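Local coordinates for ABC transporter, periplasmic solute-binding protein (Rhizobium meliloti, PDB 4WED) that probably binds a solute in the periplasm, perhaps a peptide or a nickel-containing ligand, and delivers it to an ABC importer, at residues G244-I248 with T512-M516; F264-P270 with P495-S501. All coordinates share one frame; numbering follows the deposited sequence.

From the N terminus, the chain first reaches 244-248, the loop after strand 242-244. Helix 253-261 follows, and then strand 265-269. The segment 495-501, on strand 488-500, returns 225 residues after P270 and pairs with 265-269, which closes interaction 2. The chain then runs on to the turn at 512-516, which comes back to 244-248 and closes interaction 1. Interaction 2 is therefore nested inside the loop closed by interaction 1. The two touch directly: S496 joins E513, and the W498 ring packs on G244, G245 and I248. Together they tie the antiparallel sheet built on strand 488-500 to the loop that carries the sodium ligand D515.

Interaction 1: G244-I248 with T512-M516; sequences GGFWI and TEYDM. With NA (sodium ion), chain B.
The F246 ring meets the E513 carboxylate at its edge. CD2 lies 3.5 Å from OE2, and the two planes stand almost perpendicular, at 83°. The W247 indole has F246 CB over one face and E513 O at its edge. Its five-membered ring runs nearly parallel to the Y514 ring, 14° apart, but slid so that they barely overlap; W247 CD1 and Y514 CE1 touch at 3.7 Å. W58 packs edge-to-face on both rings. The E513 chain bends at chi2 (-54°), which turns its carboxylate toward the backbone of 245-246. OE1 accepts from F246 N at 3.0 Å, a bent bond that arrives from above the carboxylate plane. Water 1 donates to both OE1 and E513 O and accepts from W247 N. Water 2 joins W247 O to E513 O. OE2 is hydrogen-bonded to S496 OG. At the end of the type I turn from T512 to D515, D515 OD1 binds sodium at 2.4 Å, alongside D62 and waters 3, 4 and 5. T512 OG1 accepts from Y514 N, an ST turn, and donates to D515 OD2. Donors thus share the glutamate's charge, probably favouring its ionised form; the turn's own bonds steady the metal ligand.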
ATOM      1  N   GLY A 244       5.724  14.442  -5.434  1.00 63.61           N
ATOM      2  CA  GLY A 244       5.828  13.118  -4.803  1.00 61.59           C
ATOM      3  C   GLY A 244       4.643  12.220  -5.084  1.00 63.80           C
ATOM      4  O   GLY A 244       3.627  12.652  -5.664  1.00 64.20           O
ATOM      5  N   GLY A 245       4.762  10.967  -4.649  1.00 67.53           N
ATOM      6  CA  GLY A 245       3.636  10.020  -4.662  1.00 60.92           C
ATOM      7  C   GLY A 245       3.815   9.039  -5.788  1.00 62.18           C
ATOM      8  O   GLY A 245       3.914   9.458  -6.926  1.00 63.79           O
ATOM      9  N   PHE A 246       3.881   7.743  -5.472  1.00 65.88           N
ATOM     10  CA  PHE A 246       3.995   6.674  -6.483  1.00 72.48           C
ATOM     11  C   PHE A 246       3.002   6.793  -7.623  1.00 69.82           C
ATOM     12  O   PHE A 246       3.350   6.547  -8.768  1.00 66.61           O
ATOM     13  CB  PHE A 246       3.841   5.284  -5.878  1.00 79.38           C
ATOM     14  CG  PHE A 246       5.086   4.772  -5.220  1.00 94.71           C
ATOM     15  CD1 PHE A 246       6.190   4.396  -5.990  1.00102.96           C
ATOM     16  CD2 PHE A 246       5.163   4.655  -3.826  1.00 99.67           C
ATOM     17  CE1 PHE A 246       7.348   3.918  -5.375  1.00108.43           C
ATOM     18  CE2 PHE A 246       6.313   4.183  -3.211  1.00103.24           C
ATOM     19  CZ  PHE A 246       7.403   3.807  -3.985  1.00107.47           C
ATOM     20  N   TRP A 247       1.774   7.166  -7.303  1.00 68.77           N
ATOM     21  CA  TRP A 247       0.717   7.234  -8.314  1.00 71.13           C
ATOM     22  C   TRP A 247       0.225   8.646  -8.499  1.00 66.27           C
ATOM     23  O   TRP A 247      -0.964   8.883  -8.769  1.00 65.21           O
ATOM     24  CB  TRP A 247      -0.451   6.309  -7.926  1.00 74.03           C
ATOM     25  CG  TRP A 247       0.034   4.945  -7.726  1.00 78.98           C
ATOM     26  CD1 TRP A 247      -0.006   4.222  -6.582  1.00 77.61           C
ATOM     27  CD2 TRP A 247       0.739   4.163  -8.680  1.00 91.74           C
ATOM     28  NE1 TRP A 247       0.590   3.012  -6.770  1.00 85.60           N
ATOM     29  CE2 TRP A 247       1.054   2.946  -8.057  1.00 98.62           C
ATOM     30  CE3 TRP A 247       1.095   4.353 -10.021  1.00 99.97           C
ATOM     31  CZ2 TRP A 247       1.728   1.923  -8.724  1.00110.06           C
ATOM     32  CZ3 TRP A 247       1.756   3.339 -10.683  1.00107.64           C
ATOM     33  CH2 TRP A 247       2.076   2.143 -10.033  1.00111.67           C
ATOM     34  N   ILE A 248       1.137   9.589  -8.339  1.00 64.37           N
ATOM     35  CA  ILE A 248       0.803  10.990  -8.534  1.00 65.64           C
ATOM     36  C   ILE A 248       1.950  11.637  -9.324  1.00 67.04           C
ATOM     37  O   ILE A 248       1.801  11.936 -10.508  1.00 72.86           O
ATOM     38  CB  ILE A 248       0.534  11.665  -7.165  1.00 62.74           C
ATOM     39  CG1 ILE A 248      -0.688  11.020  -6.468  1.00 60.27           C
ATOM     40  CG2 ILE A 248       0.351  13.159  -7.312  1.00 61.51           C
ATOM     41  CD1 ILE A 248      -0.763  11.340  -4.988  1.00 59.21           C
ATOM     42  N   THR A 512      -2.081   6.733   2.254  1.00 49.59           N
ATOM     43  CA  THR A 512      -1.927   5.771   1.182  1.00 50.34           C
ATOM     44  C   THR A 512      -1.514   6.525  -0.038  1.00 52.15           C
ATOM     45  O   THR A 512      -1.561   7.732  -0.083  1.00 53.11           O
ATOM     46  CB  THR A 512      -3.230   4.973   0.869  1.00 51.52           C
ATOM     47  OG1 THR A 512      -4.094   5.750   0.046  1.00 48.63           O
ATOM     48  CG2 THR A 512      -3.993   4.543   2.144  1.00 47.70           C
ATOM     49  N   GLU A 513      -1.105   5.771  -1.032  1.00 55.33           N
ATOM     50  CA  GLU A 513      -0.699   6.294  -2.309  1.00 53.37           C
ATOM     51  C   GLU A 513      -1.901   6.674  -3.175  1.00 54.40           C
ATOM     52  O   GLU A 513      -1.731   7.040  -4.338  1.00 53.24           O
ATOM     53  CB  GLU A 513       0.150   5.251  -3.036  1.00 54.51           C
ATOM     54  CG  GLU A 513       1.541   4.999  -2.438  1.00 57.60           C
ATOM     55  CD  GLU A 513       2.418   6.257  -2.248  1.00 62.60           C
ATOM     56  OE1 GLU A 513       2.250   7.322  -2.933  1.00 62.78           O
ATOM     57  OE2 GLU A 513       3.278   6.202  -1.350  1.00 70.13           O
ATOM     58  N   TYR A 514      -3.113   6.577  -2.621  1.00 54.64           N
ATOM     59  CA  TYR A 514      -4.347   6.821  -3.414  1.00 56.06           C
ATOM     60  C   TYR A 514      -5.048   8.106  -2.945  1.00 58.48           C
ATOM     61  O   TYR A 514      -6.099   8.484  -3.473  1.00 54.80           O
ATOM     62  CB  TYR A 514      -5.250   5.569  -3.387  1.00 51.35           C
ATOM     63  CG  TYR A 514      -4.466   4.357  -3.771  1.00 50.37           C
ATOM     64  CD1 TYR A 514      -4.116   4.136  -5.086  1.00 55.65           C
ATOM     65  CD2 TYR A 514      -4.002   3.455  -2.808  1.00 54.55           C
ATOM     66  CE1 TYR A 514      -3.374   3.032  -5.469  1.00 55.62           C
ATOM     67  CE2 TYR A 514      -3.231   2.342  -3.149  1.00 52.73           C
ATOM     68  CZ  TYR A 514      -2.924   2.132  -4.493  1.00 55.23           C
ATOM     69  OH  TYR A 514      -2.143   1.058  -4.878  1.00 54.20           O
ATOM     70  N   ASP A 515      -4.409   8.754  -1.959  1.00 60.08           N
ATOM     71  CA  ASP A 515      -4.874   9.973  -1.317  1.00 62.04           C
ATOM     72  C   ASP A 515      -4.047  11.136  -1.799  1.00 59.44           C
ATOM     73  O   ASP A 515      -2.863  10.974  -2.015  1.00 56.14           O
ATOM     74  CB  ASP A 515      -4.596   9.925   0.187  1.00 64.22           C
ATOM     75  CG  ASP A 515      -5.563   9.054   0.938  1.00 68.04           C
ATOM     76  OD1 ASP A 515      -6.791   9.349   0.915  1.00 67.89           O
ATOM     77  OD2 ASP A 515      -5.071   8.094   1.592  1.00 74.45           O
HETATM   78  N   MSE A 516      -4.669  12.314  -1.826  1.00 60.60           N
HETATM   79  CA  MSE A 516      -3.985  13.571  -2.009  1.00 62.98           C
HETATM   80  C   MSE A 516      -3.784  14.275  -0.683  1.00 61.10           C
HETATM   81  O   MSE A 516      -4.740  14.638  -0.018  1.00 56.84           O
HETATM   82  CB  MSE A 516      -4.896  14.411  -2.877  1.00 70.23           C
HETATM   83  CG  MSE A 516      -4.255  15.766  -3.205  1.00 75.72           C
HETATM   84 SE   MSE A 516      -2.764  15.552  -4.490  1.00 93.19          SE
HETATM   85  CE  MSE A 516      -3.599  15.412  -6.278  1.00 85.59           C
TER
HETATM   86 NA    NA B 601      -7.848  11.491   1.454  1.00 63.85          NA
HETATM   87  O   HOH W   1       0.732   8.134  -4.943  1.00 60.69           O
HETATM   88  O   HOH W   2      -2.967   8.367  -6.856  1.00 65.08           O
HETATM   89  O   HOH W   3      -5.957  13.031   1.551  1.00 63.11           O
HETATM   90  O   HOH W   4      -9.573   9.635   1.869  1.00 60.52           O
HETATM   91  O   HOH W   5      -9.384  12.854   1.134  1.00 68.67           O

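Interaction 2: F264-P270 with P495-S501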
ATOM      1  N   PHE A 264      15.698  22.278   0.198  1.00 90.57           N
ATOM      2  CA  PHE A 264      14.230  22.032   0.269  1.00 89.55           C
ATOM      3  C   PHE A 264      13.788  21.066   1.368  1.00 85.00           C
ATOM      4  O   PHE A 264      14.559  20.224   1.822  1.00 80.44           O
ATOM      5  CB  PHE A 264      13.639  21.611  -1.089  1.00 89.41           C
ATOM      6  CG  PHE A 264      13.386  22.780  -2.005  1.00 93.05           C
ATOM      7  CD1 PHE A 264      12.266  23.586  -1.829  1.00 95.43           C
ATOM      8  CD2 PHE A 264      14.282  23.106  -3.002  1.00 97.65           C
ATOM      9  CE1 PHE A 264      12.035  24.686  -2.643  1.00 96.74           C
ATOM     10  CE2 PHE A 264      14.056  24.202  -3.818  1.00102.95           C
ATOM     11  CZ  PHE A 264      12.928  24.988  -3.640  1.00100.23           C
ATOM     12  N   ASN A 265      12.537  21.237   1.796  1.00 82.95           N
ATOM     13  CA  ASN A 265      11.888  20.321   2.717  1.00 81.05           C
ATOM     14  C   ASN A 265      11.573  19.012   2.032  1.00 75.90           C
ATOM     15  O   ASN A 265      10.814  18.969   1.060  1.00 72.55           O
ATOM     16  CB  ASN A 265      10.596  20.929   3.240  1.00 84.86           C
ATOM     17  CG  ASN A 265      10.850  22.058   4.211  1.00 88.75           C
ATOM     18  OD1 ASN A 265      11.237  21.811   5.356  1.00 98.43           O
ATOM     19  ND2 ASN A 265      10.638  23.298   3.770  1.00 87.10           N
ATOM     20  N   VAL A 266      12.180  17.949   2.534  1.00 72.88           N
ATOM     21  CA  VAL A 266      11.997  16.635   1.968  1.00 69.20           C
ATOM     22  C   VAL A 266      11.543  15.735   3.083  1.00 67.56           C
ATOM     23  O   VAL A 266      12.138  15.667   4.158  1.00 67.30           O
ATOM     24  CB  VAL A 266      13.242  16.119   1.234  1.00 70.08           C
ATOM     25  CG1 VAL A 266      13.009  14.730   0.689  1.00 68.69           C
ATOM     26  CG2 VAL A 266      13.554  17.041   0.053  1.00 71.55           C
ATOM     27  N   VAL A 267      10.435  15.076   2.781  1.00 65.91           N
ATOM     28  CA  VAL A 267       9.623  14.460   3.736  1.00 64.77           C
ATOM     29  C   VAL A 267       9.451  13.031   3.310  1.00 63.84           C
ATOM     30  O   VAL A 267       8.870  12.744   2.274  1.00 63.68           O
ATOM     31  CB  VAL A 267       8.270  15.158   3.799  1.00 66.55           C
ATOM     32  CG1 VAL A 267       7.304  14.393   4.735  1.00 66.44           C
ATOM     33  CG2 VAL A 267       8.480  16.580   4.292  1.00 67.04           C
ATOM     34  N   VAL A 268       9.928  12.150   4.170  1.00 63.87           N
ATOM     35  CA  VAL A 268      10.035  10.741   3.911  1.00 64.85           C
ATOM     36  C   VAL A 268       9.124  10.042   4.889  1.00 64.92           C
ATOM     37  O   VAL A 268       9.232  10.190   6.109  1.00 64.50           O
ATOM     38  CB  VAL A 268      11.465  10.193   4.142  1.00 66.12           C
ATOM     39  CG1 VAL A 268      11.603   8.826   3.494  1.00 67.08           C
ATOM     40  CG2 VAL A 268      12.508  11.147   3.585  1.00 69.34           C
ATOM     41  N   ASP A 269       8.222   9.285   4.316  1.00 66.12           N
ATOM     42  CA  ASP A 269       7.342   8.415   5.041  1.00 65.08           C
ATOM     43  C   ASP A 269       8.030   7.030   4.937  1.00 64.12           C
ATOM     44  O   ASP A 269       8.389   6.587   3.829  1.00 68.12           O
ATOM     45  CB  ASP A 269       5.993   8.543   4.322  1.00 66.34           C
ATOM     46  CG  ASP A 269       4.939   7.596   4.796  1.00 68.27           C
ATOM     47  OD1 ASP A 269       5.175   6.854   5.761  1.00 66.89           O
ATOM     48  OD2 ASP A 269       3.849   7.580   4.132  1.00 77.95           O
ATOM     49  N   PRO A 270       8.264   6.351   6.086  1.00 62.67           N
ATOM     50  CA  PRO A 270       8.824   4.978   6.065  1.00 61.63           C
ATOM     51  C   PRO A 270       7.996   3.961   5.256  1.00 60.29           C
ATOM     52  O   PRO A 270       8.529   2.922   4.852  1.00 64.26           O
ATOM     53  CB  PRO A 270       8.840   4.567   7.537  1.00 62.10           C
ATOM     54  CG  PRO A 270       8.698   5.816   8.312  1.00 63.75           C
ATOM     55  CD  PRO A 270       7.966   6.805   7.457  1.00 63.04           C
ATOM     56  N   PRO A 495      10.356   3.484   1.150  1.00 64.41           N
ATOM     57  CA  PRO A 495       9.865   4.780   1.614  1.00 62.01           C
ATOM     58  C   PRO A 495       9.121   5.548   0.523  1.00 61.75           C
ATOM     59  O   PRO A 495       9.226   5.229  -0.662  1.00 54.60           O
ATOM     60  CB  PRO A 495      11.145   5.500   1.962  1.00 63.50           C
ATOM     61  CG  PRO A 495      12.065   5.047   0.867  1.00 65.92           C
ATOM     62  CD  PRO A 495      11.690   3.624   0.535  1.00 65.69           C
ATOM     63  N   SER A 496       8.354   6.542   0.952  1.00 64.11           N
ATOM     64  CA  SER A 496       7.576   7.389   0.060  1.00 64.55           C
ATOM     65  C   SER A 496       7.998   8.801   0.320  1.00 63.04           C
ATOM     66  O   SER A 496       7.964   9.290   1.461  1.00 66.46           O
ATOM     67  CB  SER A 496       6.079   7.249   0.343  1.00 67.64           C
ATOM     68  OG  SER A 496       5.290   7.867  -0.667  1.00 70.27           O
ATOM     69  N   ILE A 497       8.409   9.461  -0.738  1.00 63.91           N
ATOM     70  CA  ILE A 497       9.125  10.706  -0.601  1.00 65.27           C
ATOM     71  C   ILE A 497       8.365  11.823  -1.260  1.00 63.07           C
ATOM     72  O   ILE A 497       8.010  11.727  -2.433  1.00 63.28           O
ATOM     73  CB  ILE A 497      10.497  10.594  -1.232  1.00 70.62           C
ATOM     74  CG1 ILE A 497      11.256   9.438  -0.573  1.00 70.11           C
ATOM     75  CG2 ILE A 497      11.271  11.913  -1.089  1.00 76.49           C
ATOM     76  CD1 ILE A 497      12.387   8.922  -1.441  1.00 74.56           C
ATOM     77  N   TRP A 498       8.113  12.863  -0.472  1.00 61.52           N
ATOM     78  CA  TRP A 498       7.483  14.094  -0.931  1.00 62.48           C
ATOM     79  C   TRP A 498       8.419  15.255  -0.732  1.00 61.86           C
ATOM     80  O   TRP A 498       9.276  15.209   0.135  1.00 63.13           O
ATOM     81  CB  TRP A 498       6.177  14.325  -0.177  1.00 62.63           C
ATOM     82  CG  TRP A 498       5.074  13.391  -0.602  1.00 59.89           C
ATOM     83  CD1 TRP A 498       4.922  12.079  -0.262  1.00 59.39           C
ATOM     84  CD2 TRP A 498       3.990  13.707  -1.460  1.00 60.56           C
ATOM     85  NE1 TRP A 498       3.803  11.545  -0.870  1.00 57.40           N
ATOM     86  CE2 TRP A 498       3.213  12.532  -1.615  1.00 60.69           C
ATOM     87  CE3 TRP A 498       3.606  14.863  -2.146  1.00 63.88           C
ATOM     88  CZ2 TRP A 498       2.056  12.504  -2.393  1.00 60.25           C
ATOM     89  CZ3 TRP A 498       2.462  14.832  -2.931  1.00 64.11           C
ATOM     90  CH2 TRP A 498       1.695  13.661  -3.041  1.00 63.50           C
ATOM     91  N   ALA A 499       8.324  16.275  -1.584  1.00 63.55           N
ATOM     92  CA  ALA A 499       8.944  17.552  -1.269  1.00 63.29           C
ATOM     93  C   ALA A 499       7.945  18.669  -1.453  1.00 63.92           C
ATOM     94  O   ALA A 499       7.102  18.590  -2.328  1.00 64.31           O
ATOM     95  CB  ALA A 499      10.184  17.784  -2.097  1.00 66.89           C
ATOM     96  N   HIS A 500       8.029  19.689  -0.600  1.00 65.18           N
ATOM     97  CA  HIS A 500       7.258  20.917  -0.735  1.00 66.13           C
ATOM     98  C   HIS A 500       8.135  22.150  -0.671  1.00 71.98           C
ATOM     99  O   HIS A 500       9.335  22.102  -0.325  1.00 73.09           O
ATOM    100  CB  HIS A 500       6.192  21.045   0.364  1.00 66.34           C
ATOM    101  CG  HIS A 500       6.721  21.039   1.772  1.00 66.15           C
ATOM    102  ND1 HIS A 500       7.347  22.128   2.353  1.00 70.83           N
ATOM    103  CD2 HIS A 500       6.676  20.082   2.725  1.00 66.08           C
ATOM    104  CE1 HIS A 500       7.685  21.825   3.596  1.00 71.64           C
ATOM    105  NE2 HIS A 500       7.273  20.592   3.852  1.00 68.52           N
ATOM    106  N   SER A 501       7.506  23.281  -0.978  1.00 74.86           N
ATOM    107  CA  SER A 501       8.205  24.543  -0.973  1.00 76.84           C
ATOM    108  C   SER A 501       8.213  25.071   0.454  1.00 77.24           C
ATOM    109  O   SER A 501       7.499  24.572   1.333  1.00 76.39           O
ATOM    110  CB  SER A 501       7.560  25.533  -1.945  1.00 77.37           C
ATOM    111  OG  SER A 501       6.168  25.637  -1.763  1.00 75.10           O
TER
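H500 has an uncommon rotamer for a strand residue: CG sits between the backbone N and the carbonyl carbon (chi1 59°). The ring comes beside the N265 side chain, but the detail of this pair is doubtful. It is held by the next residue along: H500 ND1 donates to S501 O at 2.7 Å. The N-H is nearly straight and the acceptor lies close to the ring plane, though ND1 sits 40° above the carbonyl plane. With an alanine here the ring is gone, and S501 O would probably lose its imidazole donor. Farther along, the pairing is regular. V267 and W498 exchange two backbone bonds, V267 N to W498 O and W498 N to V267 O, both 2.9 Å. D269 and S496 form a second such pair. At the H500 end the bond from H500 N to N265 O is weak. V266, V268, I497 and A499 share one face of the sheet. There V266 CG1 meets I497 CG2 at 3.8 Å, and V268 CG1 lies alongside P495 CB at 3.7 Å. W498 leaves by the other face, toward F507 and P510. Strand 488-500 pairs antiparallel with both 265-269 and 242-244, and helix 253-261 packs on the face of V266, I497 and A499. This is consistent with the type 2 periplasmic-binding-protein fold of the NikA-like family.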